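Local structure of short afifavidin (Afifella pfennigii, 6HDT) at residues V103-L108 with Q120-F125; T30-F35 with S42-N47. The protein binds biotin and 2-iminobiotin in strong non-covalent complexes as a dimeric member of the avidin family, although its exact biological role is still obscure. All blocks are in the same frame, centred on the assembly; numbering follows the deposited sequence.

Contact 1 of 2, residues V103-L108 with Q120-F125. With BTN (biotin), chain E.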
loop_
_atom_site.group_PDB
_atom_site.type_symbol
_atom_site.label_atom_id
_atom_site.label_comp_id
_atom_site.label_asym_id
_atom_site.label_seq_id
_atom_site.Cartn_x
_atom_site.Cartn_y
_atom_site.Cartn_z
ATOM N N VAL A 103 -7.392 -10.135 -7.644
ATOM C CA VAL A 103 -6.120 -10.678 -8.074
ATOM C C VAL A 103 -5.083 -9.660 -7.626
ATOM O O VAL A 103 -5.131 -8.514 -8.066
ATOM C CB VAL A 103 -6.088 -10.835 -9.608
ATOM C CG1 VAL A 103 -4.712 -11.281 -10.072
ATOM C CG2 VAL A 103 -7.155 -11.831 -10.087
ATOM N N THR A 104 -4.158 -10.081 -6.751
ATOM C CA THR A 104 -3.155 -9.174 -6.239
ATOM C C THR A 104 -1.764 -9.750 -6.344
ATOM O O THR A 104 -1.580 -10.969 -6.385
ATOM C CB THR A 104 -3.393 -8.845 -4.735
ATOM O OG1 THR A 104 -3.051 -9.984 -3.920
ATOM C CG2 THR A 104 -4.812 -8.421 -4.478
ATOM N N ASP A 105 -0.795 -8.837 -6.344
ATOM C CA ASP A 105 0.620 -9.152 -6.092
ATOM C C ASP A 105 1.028 -8.422 -4.820
ATOM O O ASP A 105 0.478 -7.386 -4.482
ATOM C CB ASP A 105 1.525 -8.673 -7.241
ATOM C CG ASP A 105 1.337 -9.463 -8.539
ATOM O OD1 ASP A 105 0.877 -10.619 -8.474
ATOM O OD2 ASP A 105 1.740 -8.949 -9.611
ATOM N N TRP A 106 1.983 -8.979 -4.096
ATOM C CA TRP A 106 2.376 -8.359 -2.837
ATOM C C TRP A 106 3.843 -8.382 -2.702
ATOM O O TRP A 106 4.517 -9.239 -3.280
ATOM C CB TRP A 106 1.734 -9.047 -1.621
ATOM C CG TRP A 106 1.907 -10.555 -1.489
ATOM C CD1 TRP A 106 0.974 -11.521 -1.815
ATOM C CD2 TRP A 106 3.048 -11.271 -0.968
ATOM N NE1 TRP A 106 1.467 -12.762 -1.558
ATOM C CE2 TRP A 106 2.728 -12.645 -1.014
ATOM C CE3 TRP A 106 4.307 -10.884 -0.434
ATOM C CZ2 TRP A 106 3.603 -13.632 -0.604
ATOM C CZ3 TRP A 106 5.181 -11.889 -0.011
ATOM C CH2 TRP A 106 4.825 -13.236 -0.099
ATOM N N ASN A 107 4.309 -7.398 -1.943
ATOM C CA ASN A 107 5.690 -7.320 -1.521
ATOM C C ASN A 107 5.720 -7.245 -0.012
ATOM O O ASN A 107 4.872 -6.598 0.562
ATOM C CB ASN A 107 6.307 -6.044 -2.079
ATOM C CG ASN A 107 6.568 -6.107 -3.572
ATOM O OD1 ASN A 107 7.134 -7.073 -4.079
ATOM N ND2 ASN A 107 6.135 -5.076 -4.279
ATOM N N LEU A 108 6.751 -7.837 0.612
ATOM C CA LEU A 108 6.884 -7.913 2.052
ATOM C C LEU A 108 8.311 -7.544 2.419
ATOM O O LEU A 108 9.238 -8.275 2.073
ATOM C CB LEU A 108 6.626 -9.336 2.496
ATOM C CG LEU A 108 6.594 -9.722 3.978
ATOM C CD1 LEU A 108 5.965 -11.098 4.061
ATOM C CD2 LEU A 108 7.962 -9.736 4.654
ATOM N N GLN A 120 8.405 -11.412 -2.418
ATOM C CA GLN A 120 7.264 -11.165 -3.261
ATOM C C GLN A 120 6.425 -12.410 -3.437
ATOM O O GLN A 120 6.891 -13.529 -3.267
ATOM C CB GLN A 120 7.798 -10.641 -4.609
ATOM C CG GLN A 120 8.486 -11.691 -5.459
ATOM C CD GLN A 120 9.243 -11.145 -6.663
ATOM O OE1 GLN A 120 9.138 -9.954 -7.017
ATOM N NE2 GLN A 120 10.008 -12.026 -7.308
ATOM N N GLY A 121 5.172 -12.187 -3.846
ATOM C CA GLY A 121 4.269 -13.262 -4.133
ATOM C C GLY A 121 2.969 -12.732 -4.710
ATOM O O GLY A 121 2.831 -11.564 -5.017
ATOM N N SER A 122 2.013 -13.627 -4.823
ATOM C CA SER A 122 0.687 -13.296 -5.318
ATOM C C SER A 122 -0.400 -13.941 -4.439
ATOM O O SER A 122 -0.242 -15.078 -4.014
ATOM C CB SER A 122 0.540 -13.770 -6.764
ATOM O OG SER A 122 1.467 -13.070 -7.571
ATOM N N ASP A 123 -1.486 -13.197 -4.188
ATOM C CA ASP A 123 -2.663 -13.686 -3.489
ATOM C C ASP A 123 -3.903 -13.359 -4.335
ATOM O O ASP A 123 -4.031 -12.245 -4.891
ATOM C CB ASP A 123 -2.885 -13.018 -2.125
ATOM C CG ASP A 123 -1.919 -13.474 -1.050
ATOM O OD1 ASP A 123 -1.232 -14.513 -1.230
ATOM O OD2 ASP A 123 -1.855 -12.757 -0.005
ATOM N N THR A 124 -4.801 -14.328 -4.384
ATOM C CA THR A 124 -6.122 -14.166 -4.975
ATOM C C THR A 124 -7.161 -14.311 -3.866
ATOM O O THR A 124 -7.238 -15.356 -3.181
ATOM C CB THR A 124 -6.382 -15.214 -6.056
ATOM O OG1 THR A 124 -5.363 -15.087 -7.049
ATOM C CG2 THR A 124 -7.737 -14.977 -6.716
ATOM N N PHE A 125 -7.969 -13.260 -3.711
ATOM C CA PHE A 125 -8.951 -13.185 -2.674
ATOM C C PHE A 125 -10.304 -13.446 -3.274
ATOM O O PHE A 125 -10.568 -13.046 -4.416
ATOM C CB PHE A 125 -8.920 -11.829 -2.016
ATOM C CG PHE A 125 -7.640 -11.542 -1.271
ATOM C CD1 PHE A 125 -6.593 -10.943 -1.914
ATOM C CD2 PHE A 125 -7.511 -11.883 0.056
ATOM C CE1 PHE A 125 -5.397 -10.645 -1.216
ATOM C CE2 PHE A 125 -6.337 -11.616 0.746
ATOM C CZ PHE A 125 -5.285 -11.010 0.097
HETATM C C11 BTN E . 5.751 -12.095 8.636
HETATM O O11 BTN E . 6.733 -11.336 8.525
HETATM O O12 BTN E . 5.863 -13.341 8.555
HETATM C C10 BTN E . 4.394 -11.449 8.858
HETATM C C9 BTN E . 3.250 -12.231 8.216
HETATM C C8 BTN E . 3.276 -12.153 6.687
HETATM C C7 BTN E . 2.206 -13.003 6.006
HETATM C C2 BTN E . 2.310 -12.841 4.494
HETATM S S1 BTN E . 1.693 -11.296 3.848
HETATM C C6 BTN E . 1.678 -11.928 2.196
HETATM C C5 BTN E . 1.229 -13.373 2.324
HETATM N N1 BTN E . -0.198 -13.516 2.250
HETATM C C3 BTN E . -0.796 -13.949 3.359
HETATM O O3 BTN E . -2.017 -14.159 3.463
HETATM N N2 BTN E . 0.162 -14.117 4.307
HETATM C C4 BTN E . 1.485 -13.888 3.747
HETATM O O HOH W 1 -2.953 -13.141 -7.646
HETATM O O HOH W 2 9.337 -7.753 -5.698
#

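Contact 2 of 2, residues T30-F35 with S42-N47. With BTN (biotin), chain E.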
loop_
_atom_site.group_PDB
_atom_site.type_symbol
_atom_site.label_atom_id
_atom_site.label_comp_id
_atom_site.label_asym_id
_atom_site.label_seq_id
_atom_site.Cartn_x
_atom_site.Cartn_y
_atom_site.Cartn_z
ATOM N N THR A 30 -7.654 -14.248 5.885
ATOM C CA THR A 30 -8.887 -13.499 5.738
ATOM C C THR A 30 -8.625 -12.018 5.955
ATOM O O THR A 30 -7.673 -11.575 6.686
ATOM C CB THR A 30 -9.988 -13.982 6.715
ATOM O OG1 THR A 30 -9.493 -14.000 8.053
ATOM C CG2 THR A 30 -10.460 -15.391 6.349
ATOM N N MET A 31 -9.483 -11.229 5.343
ATOM C CA MET A 31 -9.475 -9.822 5.628
ATOM C C MET A 31 -10.855 -9.263 5.462
ATOM O O MET A 31 -11.676 -9.803 4.701
ATOM C CB MET A 31 -8.464 -9.112 4.731
ATOM C CG MET A 31 -8.825 -9.098 3.261
ATOM S SD MET A 31 -7.726 -8.071 2.261
ATOM C CE MET A 31 -8.550 -8.379 0.696
ATOM N N THR A 32 -11.078 -8.147 6.133
ATOM C CA THR A 32 -12.256 -7.357 5.894
ATOM C C THR A 32 -11.831 -5.984 5.382
ATOM O O THR A 32 -10.897 -5.370 5.892
ATOM C CB THR A 32 -13.148 -7.255 7.156
ATOM O OG1 THR A 32 -13.638 -8.548 7.522
ATOM C CG2 THR A 32 -14.314 -6.311 6.927
ATOM N N LEU A 33 -12.533 -5.514 4.359
ATOM C CA LEU A 33 -12.284 -4.220 3.746
ATOM C C LEU A 33 -13.442 -3.294 4.005
ATOM O O LEU A 33 -14.619 -3.649 3.819
ATOM C CB LEU A 33 -12.082 -4.343 2.225
ATOM C CG LEU A 33 -10.877 -5.164 1.766
ATOM C CD1 LEU A 33 -10.848 -5.221 0.256
ATOM C CD2 LEU A 33 -9.585 -4.581 2.307
ATOM N N VAL A 34 -13.100 -2.085 4.384
ATOM C CA VAL A 34 -14.071 -1.023 4.607
ATOM C C VAL A 34 -13.695 0.161 3.734
ATOM O O VAL A 34 -12.612 0.739 3.868
ATOM C CB VAL A 34 -14.139 -0.590 6.094
ATOM C CG1 VAL A 34 -15.348 0.288 6.326
ATOM C CG2 VAL A 34 -14.205 -1.798 7.012
ATOM N N PHE A 35 -14.562 0.475 2.781
ATOM C CA PHE A 35 -14.397 1.668 1.963
ATOM C C PHE A 35 -14.885 2.930 2.692
ATOM O O PHE A 35 -15.941 2.933 3.345
ATOM C CB PHE A 35 -15.106 1.488 0.627
ATOM C CG PHE A 35 -14.504 0.406 -0.179
ATOM C CD1 PHE A 35 -13.350 0.642 -0.914
ATOM C CD2 PHE A 35 -15.003 -0.872 -0.120
ATOM C CE1 PHE A 35 -12.742 -0.365 -1.624
ATOM C CE2 PHE A 35 -14.396 -1.890 -0.841
ATOM C CZ PHE A 35 -13.269 -1.635 -1.587
ATOM N N SER A 42 -9.883 0.839 4.629
ATOM C CA SER A 42 -9.434 0.394 5.945
ATOM C C SER A 42 -9.912 -1.028 6.142
ATOM O O SER A 42 -10.668 -1.591 5.319
ATOM C CB SER A 42 -10.017 1.285 7.038
ATOM O OG SER A 42 -9.447 2.571 6.988
ATOM N N GLY A 43 -9.459 -1.622 7.220
ATOM C CA GLY A 43 -9.916 -2.941 7.592
ATOM C C GLY A 43 -8.912 -3.591 8.521
ATOM O O GLY A 43 -8.201 -2.904 9.259
ATOM N N PHE A 44 -8.869 -4.908 8.428
ATOM C CA PHE A 44 -7.953 -5.779 9.166
ATOM C C PHE A 44 -7.666 -7.044 8.366
ATOM O O PHE A 44 -8.427 -7.433 7.456
ATOM C CB PHE A 44 -8.497 -6.133 10.556
ATOM C CG PHE A 44 -9.641 -7.115 10.539
ATOM C CD1 PHE A 44 -9.422 -8.494 10.535
ATOM C CD2 PHE A 44 -10.948 -6.647 10.545
ATOM C CE1 PHE A 44 -10.490 -9.386 10.514
ATOM C CE2 PHE A 44 -12.004 -7.526 10.552
ATOM C CZ PHE A 44 -11.783 -8.897 10.525
ATOM N N TYR A 45 -6.541 -7.665 8.711
ATOM C CA TYR A 45 -6.013 -8.815 8.016
ATOM C C TYR A 45 -5.635 -9.897 8.978
ATOM O O TYR A 45 -4.951 -9.641 9.967
ATOM C CB TYR A 45 -4.790 -8.420 7.198
ATOM C CG TYR A 45 -4.460 -9.371 6.073
ATOM C CD1 TYR A 45 -3.676 -10.494 6.288
ATOM C CD2 TYR A 45 -4.923 -9.126 4.780
ATOM C CE1 TYR A 45 -3.365 -11.373 5.240
ATOM C CE2 TYR A 45 -4.621 -9.987 3.739
ATOM C CZ TYR A 45 -3.826 -11.108 3.969
ATOM O OH TYR A 45 -3.522 -11.992 2.971
ATOM N N VAL A 46 -6.052 -11.117 8.673
ATOM C CA VAL A 46 -5.686 -12.257 9.503
ATOM C C VAL A 46 -4.894 -13.228 8.674
ATOM O O VAL A 46 -5.415 -13.864 7.753
ATOM C CB VAL A 46 -6.875 -12.944 10.181
ATOM C CG1 VAL A 46 -6.390 -14.141 11.011
ATOM C CG2 VAL A 46 -7.610 -11.954 11.070
ATOM N N ASN A 47 -3.611 -13.324 9.007
ATOM C CA ASN A 47 -2.699 -14.204 8.301
ATOM C C ASN A 47 -2.849 -15.647 8.782
ATOM O O ASN A 47 -2.771 -15.918 9.982
ATOM C CB ASN A 47 -1.260 -13.701 8.445
ATOM C CG ASN A 47 -0.241 -14.696 7.963
ATOM O OD1 ASN A 47 -0.416 -15.305 6.918
ATOM N ND2 ASN A 47 0.852 -14.861 8.724
HETATM C C11 BTN E . 5.751 -12.095 8.636
HETATM O O11 BTN E . 6.733 -11.336 8.525
HETATM O O12 BTN E . 5.863 -13.341 8.555
HETATM C C10 BTN E . 4.394 -11.449 8.858
HETATM C C9 BTN E . 3.250 -12.231 8.216
HETATM C C8 BTN E . 3.276 -12.153 6.687
HETATM C C7 BTN E . 2.206 -13.003 6.006
HETATM C C2 BTN E . 2.310 -12.841 4.494
HETATM S S1 BTN E . 1.693 -11.296 3.848
HETATM C C6 BTN E . 1.678 -11.928 2.196
HETATM C C5 BTN E . 1.229 -13.373 2.324
HETATM N N1 BTN E . -0.198 -13.516 2.250
HETATM C C3 BTN E . -0.796 -13.949 3.359
HETATM O O3 BTN E . -2.017 -14.159 3.463
HETATM N N2 BTN E . 0.162 -14.117 4.307
HETATM C C4 BTN E . 1.485 -13.888 3.747
#

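Contact 1 of 2, residues V103-L108 with Q120-F125
Trp106 lies between Gly121 of the neighbouring strand and biotin, its CG set between its own backbone N and carbonyl carbon, which lays the indole along Gly121. Gly121 CA packs over one face of the Trp106 indole, 3.8 Å from the centroid of the six-membered ring and 22° off its normal, a CH-pi contact; biotin C6 sits 3.4 Å above the plane on the other face. A side chain at Gly121 would run into Trp106 CZ2, so the close CH-pi approach probably requires glycine.

Backbone hydrogen bonds pair Thr104 with Asp123 and Trp106 with Gly121. Asp123 O is gripped twice, by Thr104 N and by Thr104 OG1 at 2.6 Å, the hydroxyl tilted 25° from the carbonyl plane. On the sheet face that carries Asp105, Ser122 OG donates to Asp105 OD1 over 2.7 Å, from above the carboxylate plane.

The Asp123 carboxylate divides its work. Asp123 OD2 accepts from biotin N1 at 2.9 Å along a nearly straight bond (172°) and also from Trp89 NE1; Asp123 OD1 is held by Gln26 NE2 and, weakly, by Trp106 NE1 at 3.2 Å. Strands 99-110 and 117-127 form the last hairpin of the avidin beta-barrel, supplying an indole wall and a ureido-binding aspartate to the biotin pocket.

Contact 2 of 2, residues T30-F35 with S42-N47
With CG anti to the backbone N (chi1 -159°), the Tyr45 ring swings into the barrel, while Met31 CG, lodged between its own backbone N and carbonyl carbon (chi1 67°), starts an extended chain beside it. The two meet in the hairpin of strands 30-35 and 40-46, neighbours in the eight-stranded antiparallel avidin barrel. Met31 CB touches Tyr45 CD2 at 3.5 Å, and Met31 SD lies at the ring edge, 5.0 Å from the Tyr45 centroid, a Met-aromatic contact. Thr30 O stands over one ring face, offset toward the rim. Packing on Trp89 and Val74 further confines the phenol.

Six backbone hydrogen bonds join Thr30 with Val46, Thr32 with Phe44 and Val34 with Ser42. On the face bearing these residues, Thr32 OG1 approaches Phe44 CZ to 3.5 Å obliquely, and Thr30 OG1 comes as near to Val46 CB. Gly43, at phi 159°, has a backbone shape that calls for glycine; a CB there would strike Thr32 O.

Tyr45 OH donates to biotin O3, 2.7 Å away, O3 lying at the edge of the Tyr45 ring. A phenylalanine here has no hydroxyl and would probably leave biotin O3 without this donor. Just past the strand, Asn47 OD1 accepts from Ala49 N and, at 2.9 Å, from biotin N2.

Contact 2 joins the second and third strands of the barrel, contact 1 the last two; contact 2 comes wholly earlier in the chain, and their centres are about 15 Å apart. They nevertheless meet at the pocket: Asp123 OD2 packs 3.5 Å from Tyr45 OH, Phe125 CZ is equally close to that hydroxyl, and Phe125 CD2 lies 3.7 Å from Met31 CE. The two contacts hold different sides of biotin's ureido group, which probably helps fix the orientation of the ureido ring. Ser29 OG, Asn25 ND2, Ser85 OG and Gly53 N add further hydrogen bonds to biotin from outside both contacts.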